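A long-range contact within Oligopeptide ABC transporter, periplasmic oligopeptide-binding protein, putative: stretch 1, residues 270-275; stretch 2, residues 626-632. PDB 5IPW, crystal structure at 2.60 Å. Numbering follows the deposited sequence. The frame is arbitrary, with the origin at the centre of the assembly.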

ATOM      1  N   GLN A 270      -9.787 -10.141 -25.455  1.00 30.92           N
ATOM      2  CA  GLN A 270      -9.343  -8.790 -25.135  1.00 32.14           C
ATOM      3  C   GLN A 270     -10.084  -8.274 -23.908  1.00 33.18           C
ATOM      4  O   GLN A 270     -11.309  -8.155 -23.908  1.00 33.77           O
ATOM      5  N   LEU A 271      -9.329  -7.945 -22.876  1.00 32.21           N
ATOM      6  CA  LEU A 271      -9.906  -7.463 -21.640  1.00 32.49           C
ATOM      7  C   LEU A 271     -10.297  -5.984 -21.781  1.00 32.12           C
ATOM      8  O   LEU A 271      -9.905  -5.325 -22.745  1.00 30.86           O
ATOM      9  N   PRO A 272     -11.099  -5.467 -20.835  1.00 32.17           N
ATOM     10  CA  PRO A 272     -11.733  -6.178 -19.712  1.00 31.59           C
ATOM     11  C   PRO A 272     -12.864  -7.078 -20.158  1.00 30.65           C
ATOM     12  O   PRO A 272     -13.298  -6.993 -21.285  1.00 30.35           O
ATOM     13  N   TYR A 273     -13.336  -7.944 -19.279  1.00 31.15           N
ATOM     14  CA  TYR A 273     -14.518  -8.734 -19.578  1.00 32.72           C
ATOM     15  C   TYR A 273     -15.765  -7.856 -19.507  1.00 33.52           C
ATOM     16  O   TYR A 273     -16.655  -7.939 -20.348  1.00 33.60           O
ATOM     17  N   ILE A 274     -15.790  -6.995 -18.498  1.00 34.23           N
ATOM     18  CA  ILE A 274     -16.940  -6.161 -18.192  1.00 34.85           C
ATOM     19  C   ILE A 274     -17.012  -4.945 -19.127  1.00 34.74           C
ATOM     20  O   ILE A 274     -16.012  -4.261 -19.348  1.00 35.88           O
ATOM     21  N   ASP A 275     -18.199  -4.695 -19.677  1.00 34.15           N
ATOM     22  CA  ASP A 275     -18.400  -3.631 -20.662  1.00 34.11           C
ATOM     23  C   ASP A 275     -18.444  -2.245 -20.015  1.00 34.59           C
ATOM     24  O   ASP A 275     -17.848  -1.286 -20.526  1.00 34.70           O
ATOM     25  N   PRO A 626      -8.690  -6.137 -11.238  1.00 36.50           N
ATOM     26  CA  PRO A 626     -10.090  -6.060 -11.683  1.00 35.41           C
ATOM     27  C   PRO A 626     -10.336  -6.096 -13.191  1.00 34.62           C
ATOM     28  O   PRO A 626     -11.467  -6.337 -13.624  1.00 33.44           O
ATOM     29  N   MET A 627      -9.301  -5.878 -13.991  1.00 34.34           N
ATOM     30  CA  MET A 627      -9.455  -5.979 -15.439  1.00 33.50           C
ATOM     31  C   MET A 627      -9.949  -7.366 -15.870  1.00 31.27           C
ATOM     32  O   MET A 627     -10.562  -7.495 -16.928  1.00 29.55           O
ATOM     33  N   GLN A 628      -9.695  -8.392 -15.051  1.00 29.91           N
ATOM     34  CA  GLN A 628     -10.143  -9.766 -15.361  1.00 29.17           C
ATOM     35  C   GLN A 628     -11.308 -10.257 -14.503  1.00 28.14           C
ATOM     36  O   GLN A 628     -11.633 -11.446 -14.520  1.00 27.37           O
ATOM     37  N   PHE A 629     -11.940  -9.353 -13.761  1.00 28.61           N
ATOM     38  CA  PHE A 629     -13.219  -9.669 -13.116  1.00 28.58           C
ATOM     39  C   PHE A 629     -14.238  -9.862 -14.209  1.00 29.01           C
ATOM     40  O   PHE A 629     -14.133  -9.236 -15.261  1.00 29.68           O
ATOM     41  N   PHE A 630     -15.221 -10.719 -13.971  1.00 30.31           N
ATOM     42  CA  PHE A 630     -16.345 -10.836 -14.895  1.00 31.04           C
ATOM     43  C   PHE A 630     -17.668 -11.162 -14.223  1.00 31.50           C
ATOM     44  O   PHE A 630     -17.706 -11.604 -13.080  1.00 30.16           O
ATOM     45  N   ILE A 631     -18.739 -10.935 -14.978  1.00 33.61           N
ATOM     46  CA  ILE A 631     -20.099 -11.252 -14.575  1.00 35.60           C
ATOM     47  C   ILE A 631     -20.589 -12.428 -15.410  1.00 36.43           C
ATOM     48  O   ILE A 631     -20.543 -12.384 -16.641  1.00 35.62           O
ATOM     49  N   GLU A 632     -21.095 -13.459 -14.746  1.00 39.29           N
ATOM     50  CA  GLU A 632     -21.604 -14.630 -15.455  1.00 42.88           C
ATOM     51  C   GLU A 632     -22.696 -14.230 -16.439  1.00 44.80           C
ATOM     52  O   GLU A 632     -23.518 -13.378 -16.137  1.00 48.30           O
TER

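Segments far apart in sequence often join through interlocking side chains, leaving a water to satisfy the backbone, and this contact, which buries 416 Å² without one direct hydrogen bond across it, is a worked example. At its apolar centre Tyr 273, an m rotamer, points toward the second stretch and sets its CB 3.5 Å from CB of Phe 630. The p rotamer of Phe 630 turns the edge of its ring to the face of the tyrosine, with centroids 5.6 Å apart and planes at 64°. Next to this pair, Ile 274 (m, t) leaves the backbone sideways, yet its end comes nearer: CD1 lies 4.0 Å from CB of Phe 629, and CG1 4.3 Å from CD1 of Ile 631. Beyond the tyrosine, Leu 271 (m, t) also points in, its CD1 meeting CE of Met 627 at 3.3 Å.

The polar contacts come from the backbone. Carbonyl oxygens approach the tyrosine edge, Gln 628 O 3.2 Å from Tyr 273 CE2 and Phe 629 O 3.3 Å from Tyr 273 CD2. Pro 272, after a cis peptide bond, makes a CA-H...O contact, its CA 3.3 Å from Met 627 O. Water 1 bridges the backbones: it accepts from Ile 274 N (3.0 Å) and donates to Met 627 O (3.1 Å) and Phe 629 O (2.6 Å).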

ATOM      1  CB  GLN A 270      -9.594  -7.830 -26.304  1.00 32.67           C
ATOM      2  CG  GLN A 270      -9.207  -6.387 -25.993  1.00 33.45           C
ATOM      3  CD  GLN A 270      -9.695  -5.384 -27.024  1.00 34.25           C
ATOM      4  OE1 GLN A 270     -10.769  -5.546 -27.609  1.00 33.83           O
ATOM      5  NE2 GLN A 270      -8.918  -4.319 -27.231  1.00 34.74           N
ATOM      6  CB  LEU A 271      -8.904  -7.674 -20.494  1.00 32.07           C
ATOM      7  CG  LEU A 271      -8.557  -9.138 -20.235  1.00 31.42           C
ATOM      8  CD1 LEU A 271      -7.370  -9.245 -19.297  1.00 31.15           C
ATOM      9  CD2 LEU A 271      -9.746  -9.897 -19.666  1.00 31.82           C
ATOM     10  CB  PRO A 272     -12.278  -5.047 -18.833  1.00 31.51           C
ATOM     11  CG  PRO A 272     -12.457  -3.900 -19.761  1.00 31.89           C
ATOM     12  CD  PRO A 272     -11.362  -4.018 -20.785  1.00 32.57           C
ATOM     13  CB  TYR A 273     -14.667  -9.840 -18.556  1.00 34.51           C
ATOM     14  CG  TYR A 273     -13.646 -10.955 -18.642  1.00 34.31           C
ATOM     15  CD1 TYR A 273     -13.524 -11.727 -19.784  1.00 34.44           C
ATOM     16  CD2 TYR A 273     -12.851 -11.270 -17.554  1.00 33.93           C
ATOM     17  CE1 TYR A 273     -12.616 -12.771 -19.845  1.00 33.85           C
ATOM     18  CE2 TYR A 273     -11.953 -12.309 -17.604  1.00 34.13           C
ATOM     19  CZ  TYR A 273     -11.833 -13.046 -18.755  1.00 33.53           C
ATOM     20  OH  TYR A 273     -10.949 -14.087 -18.782  1.00 32.64           O
ATOM     21  CB  ILE A 274     -16.885  -5.741 -16.709  1.00 34.30           C
ATOM     22  CG1 ILE A 274     -16.948  -7.001 -15.836  1.00 32.41           C
ATOM     23  CG2 ILE A 274     -18.023  -4.785 -16.372  1.00 35.47           C
ATOM     24  CD1 ILE A 274     -16.585  -6.767 -14.393  1.00 33.16           C
ATOM     25  CB  ASP A 275     -19.701  -3.862 -21.436  1.00 36.03           C
ATOM     26  CG  ASP A 275     -19.596  -4.970 -22.478  1.00 38.54           C
ATOM     27  OD1 ASP A 275     -18.470  -5.323 -22.899  1.00 40.69           O
ATOM     28  OD2 ASP A 275     -20.661  -5.472 -22.910  1.00 38.35           O
ATOM     29  CB  PRO A 626     -10.573  -4.730 -11.099  1.00 36.08           C
ATOM     30  CG  PRO A 626      -9.345  -3.943 -10.854  1.00 36.12           C
ATOM     31  CD  PRO A 626      -8.299  -4.944 -10.469  1.00 35.78           C
ATOM     32  CB  MET A 627      -8.153  -5.598 -16.166  1.00 34.69           C
ATOM     33  CG  MET A 627      -7.020  -6.623 -16.097  1.00 36.84           C
ATOM     34  SD  MET A 627      -5.420  -5.967 -16.665  1.00 37.81           S
ATOM     35  CE  MET A 627      -5.199  -7.113 -17.982  1.00 40.01           C
ATOM     36  CB  GLN A 628      -8.971 -10.782 -15.320  1.00 28.04           C
ATOM     37  CG  GLN A 628      -8.154 -10.860 -14.043  1.00 27.45           C
ATOM     38  CD  GLN A 628      -8.811 -11.655 -12.939  1.00 27.48           C
ATOM     39  OE1 GLN A 628      -9.083 -12.842 -13.093  1.00 27.03           O
ATOM     40  NE2 GLN A 628      -9.053 -11.005 -11.802  1.00 28.42           N
ATOM     41  CB  PHE A 629     -13.713  -8.527 -12.233  1.00 28.34           C
ATOM     42  CG  PHE A 629     -12.886  -8.272 -10.999  1.00 28.04           C
ATOM     43  CD1 PHE A 629     -11.901  -9.153 -10.574  1.00 28.26           C
ATOM     44  CD2 PHE A 629     -13.149  -7.152 -10.228  1.00 28.46           C
ATOM     45  CE1 PHE A 629     -11.165  -8.896  -9.426  1.00 28.73           C
ATOM     46  CE2 PHE A 629     -12.436  -6.899  -9.068  1.00 28.73           C
ATOM     47  CZ  PHE A 629     -11.433  -7.764  -8.673  1.00 29.30           C
ATOM     48  CB  PHE A 630     -16.049 -11.860 -15.999  1.00 31.70           C
ATOM     49  CG  PHE A 630     -16.183 -13.308 -15.575  1.00 31.63           C
ATOM     50  CD1 PHE A 630     -15.166 -13.940 -14.879  1.00 31.83           C
ATOM     51  CD2 PHE A 630     -17.296 -14.050 -15.930  1.00 31.77           C
ATOM     52  CE1 PHE A 630     -15.267 -15.277 -14.525  1.00 32.43           C
ATOM     53  CE2 PHE A 630     -17.404 -15.386 -15.576  1.00 32.76           C
ATOM     54  CZ  PHE A 630     -16.388 -15.999 -14.867  1.00 32.40           C
ATOM     55  CB  ILE A 631     -21.040 -10.042 -14.815  1.00 36.48           C
ATOM     56  CG1 ILE A 631     -20.602  -8.856 -13.962  1.00 37.10           C
ATOM     57  CG2 ILE A 631     -22.489 -10.384 -14.492  1.00 35.11           C
ATOM     58  CD1 ILE A 631     -21.015  -7.522 -14.540  1.00 38.14           C
ATOM     59  CB  GLU A 632     -22.138 -15.660 -14.466  1.00 44.40           C
ATOM     60  CG  GLU A 632     -21.038 -16.304 -13.647  1.00 45.32           C
ATOM     61  CD  GLU A 632     -21.542 -17.236 -12.566  1.00 47.12           C
ATOM     62  OE1 GLU A 632     -22.745 -17.196 -12.232  1.00 46.06           O
ATOM     63  OE2 GLU A 632     -20.711 -18.003 -12.029  1.00 50.79           O
TER
HETATM   64  O   HOH W   1     -13.598  -6.993 -16.410  1.00 25.13           O